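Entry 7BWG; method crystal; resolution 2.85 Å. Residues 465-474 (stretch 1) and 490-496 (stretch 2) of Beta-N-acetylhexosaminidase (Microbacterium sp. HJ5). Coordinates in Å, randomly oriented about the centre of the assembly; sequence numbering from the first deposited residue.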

# COMPACT_ATOMS: atom_id res chain seq x y z
N PHE A 465 18.10 8.91 25.08
CA PHE A 465 18.56 7.81 25.91
C PHE A 465 18.50 8.18 27.40
O PHE A 465 17.68 9.02 27.78
CB PHE A 465 19.95 7.37 25.45
CG PHE A 465 19.91 6.18 24.54
CD1 PHE A 465 19.89 4.90 25.06
CD2 PHE A 465 19.83 6.34 23.17
CE1 PHE A 465 19.82 3.80 24.24
CE2 PHE A 465 19.77 5.24 22.34
CZ PHE A 465 19.76 3.97 22.87
N PRO A 466 19.38 7.64 28.26
CA PRO A 466 18.90 7.14 29.56
C PRO A 466 17.41 6.81 29.60
O PRO A 466 17.04 5.64 29.76
CB PRO A 466 19.26 8.29 30.50
CG PRO A 466 20.58 8.77 29.94
CD PRO A 466 20.66 8.33 28.47
N ARG A 467 16.56 7.82 29.46
CA ARG A 467 15.14 7.68 29.72
C ARG A 467 14.38 6.90 28.65
O ARG A 467 13.20 6.58 28.87
CB ARG A 467 14.51 9.07 29.90
CG ARG A 467 15.46 10.05 30.56
CD ARG A 467 14.95 11.47 30.47
NE ARG A 467 15.18 12.05 29.15
CZ ARG A 467 14.92 13.31 28.84
NH1 ARG A 467 14.42 14.13 29.75
NH2 ARG A 467 15.16 13.75 27.61
N ILE A 468 14.99 6.57 27.51
CA ILE A 468 14.33 5.64 26.60
C ILE A 468 14.39 4.22 27.14
O ILE A 468 13.56 3.38 26.77
CB ILE A 468 14.92 5.71 25.18
CG1 ILE A 468 13.99 5.03 24.17
CG2 ILE A 468 16.31 5.09 25.13
CD1 ILE A 468 14.22 5.45 22.73
N ALA A 469 15.36 3.93 28.01
CA ALA A 469 15.36 2.64 28.70
C ALA A 469 14.15 2.51 29.61
O ALA A 469 13.58 1.42 29.74
CB ALA A 469 16.66 2.47 29.49
N ALA A 470 13.75 3.61 30.25
CA ALA A 470 12.52 3.60 31.03
C ALA A 470 11.30 3.36 30.14
O ALA A 470 10.28 2.86 30.62
CB ALA A 470 12.37 4.91 31.80
N ALA A 471 11.39 3.71 28.86
CA ALA A 471 10.33 3.38 27.92
C ALA A 471 10.31 1.89 27.63
O ALA A 471 9.27 1.23 27.75
CB ALA A 471 10.50 4.17 26.62
N ALA A 472 11.46 1.33 27.24
CA ALA A 472 11.55 -0.10 26.98
C ALA A 472 11.22 -0.91 28.22
O ALA A 472 10.64 -2.00 28.11
CB ALA A 472 12.94 -0.44 26.46
N GLU A 473 11.58 -0.41 29.40
CA GLU A 473 11.23 -1.10 30.64
C GLU A 473 9.72 -1.16 30.82
O GLU A 473 9.15 -2.22 31.10
CB GLU A 473 11.89 -0.41 31.83
CG GLU A 473 13.33 -0.83 32.08
CD GLU A 473 13.45 -1.88 33.16
OE1 GLU A 473 14.19 -2.86 32.95
OE2 GLU A 473 12.80 -1.72 34.21
N ALA A 474 9.05 -0.01 30.66
CA ALA A 474 7.59 0.00 30.76
C ALA A 474 6.94 -0.80 29.64
O ALA A 474 5.87 -1.39 29.84
CB ALA A 474 7.09 1.45 30.75
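Stretch 2, residues 490-496: SFRARVG

Stretch 2 is helical throughout, from Ser490 to Gly496, and belongs to a helix that extends beyond it at both ends. It packs against the helix of stretch 1, which follows the loop residues Phe465 and Pro466 and runs on past Ala474. The two helices are neither parallel nor antiparallel. Their N-to-C directions make an angle of 116°, and their axes come no closer than 10.9 Å. The backbones are nearest where Ala469 faces Val495, with their CA atoms 7.3 Å apart. The CA atoms of Ala470 and Phe491 are 8.2 Å apart. The contact is small, burying 256 Å² over both sides.

Backbone bonding in stretch 2 is regular at Arg494 N to Ser490 O, 2.9 Å, and at Val495 N to Phe491 O, 2.9 Å. The helix is kinked at Ala493 and Gly496, whose N atoms lack a bond to the turn before. Ala493 N makes a weak bond to Ser490 O instead, at 3.0 Å.

Phe491, Arg494 and Val495 all direct their CA-to-CB bonds toward stretch 1. Phe491 is the largest contributor by covered area. Its chi1 is t (176°) and its chi2 is 84°, and this extended conformation carries the tip of the ring to the other helix. Phe491 CZ lies 3.7 Å from Ala469 CB and 4.1 Å from Ala470 CB. Phe491 CZ also lies 3.5 Å from Ala470 N. The small alanine side chains let the ring come this near to the backbone. Phe491 CE1 is 3.5 Å from Glu473 CG, so the aliphatic part of the glutamate also packs on the phenylalanine. Glu473 CG and Ala469 CB both meet the ring at its edge, near its plane.

Val495 stands one turn further along the helix from Phe491. With chi1 at p (64°), Val495 CG2 lies 3.9 Å from Ala469 CB. Ala469 thus touches both Phe491 and Val495.

The polar part of the contact is a salt bridge between Glu473 and Arg494. Arg494 NH1 donates to Glu473 OE1 at 2.8 Å. Arg494 NH2 donates to Glu473 OE1 at 3.0 Å and to Glu473 OE2 at 3.1 Å. Both carboxylate oxygens are therefore engaged, and OE1 meets the guanidinium at its edge, where the N-H groups point. The arginine has chi1 m, chi2 t and chi3 m, with chi4 at 105°. This path also places Arg494 NE 3.1 Å from Ser490 OG, to which it donates a hydrogen bond one turn back in its own helix. Ser490 has chi1 t (174°). Glu473 has chi1 m (-83°), while its chi2 of -98° lies between the usual wells. Its carboxylate reaches Arg494 in this conformation while CG stays against the phenylalanine.

The CA-to-CB bonds of Arg467, Ile468 and Ala471 are directed away from stretch 2. The Arg492 side chain is not modelled beyond CB.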

# COMPACT_ATOMS: atom_id res chain seq x y z
N SER A 490 16.76 -0.77 41.24
CA SER A 490 17.37 -1.75 40.35
C SER A 490 17.59 -1.19 38.95
O SER A 490 18.63 -1.44 38.34
CB SER A 490 16.50 -3.01 40.28
OG SER A 490 16.99 -3.93 39.32
N PHE A 491 16.62 -0.43 38.43
CA PHE A 491 16.78 0.18 37.12
C PHE A 491 18.02 1.07 37.08
O PHE A 491 18.87 0.93 36.19
CB PHE A 491 15.53 0.99 36.75
CG PHE A 491 15.64 1.73 35.45
CD1 PHE A 491 15.38 1.10 34.25
CD2 PHE A 491 16.01 3.07 35.43
CE1 PHE A 491 15.49 1.78 33.05
CE2 PHE A 491 16.12 3.76 34.23
CZ PHE A 491 15.86 3.11 33.04
N ARG A 492 18.15 1.97 38.06
CA ARG A 492 19.31 2.86 38.11
C ARG A 492 20.63 2.09 38.19
O ARG A 492 21.68 2.66 37.88
CB ARG A 492 19.19 3.81 39.30
N ALA A 493 20.60 0.83 38.61
CA ALA A 493 21.82 0.03 38.63
C ALA A 493 22.08 -0.66 37.30
O ALA A 493 23.23 -0.74 36.86
CB ALA A 493 21.76 -1.00 39.76
N ARG A 494 21.02 -1.16 36.66
CA ARG A 494 21.19 -1.94 35.43
C ARG A 494 21.48 -1.05 34.23
O ARG A 494 22.36 -1.37 33.42
CB ARG A 494 19.95 -2.79 35.19
CG ARG A 494 19.65 -3.78 36.31
CD ARG A 494 18.48 -4.68 35.96
NE ARG A 494 17.19 -4.06 36.26
CZ ARG A 494 16.37 -3.56 35.35
NH1 ARG A 494 16.68 -3.61 34.06
NH2 ARG A 494 15.22 -3.01 35.72
N VAL A 495 20.75 0.06 34.09
CA VAL A 495 21.01 0.96 32.97
C VAL A 495 22.33 1.71 33.16
O VAL A 495 22.92 2.18 32.18
CB VAL A 495 19.81 1.92 32.76
CG1 VAL A 495 19.63 2.83 33.95
CG2 VAL A 495 19.97 2.73 31.49
N GLY A 496 22.82 1.82 34.40
CA GLY A 496 24.14 2.38 34.63
C GLY A 496 25.28 1.45 34.27
O GLY A 496 26.38 1.93 33.98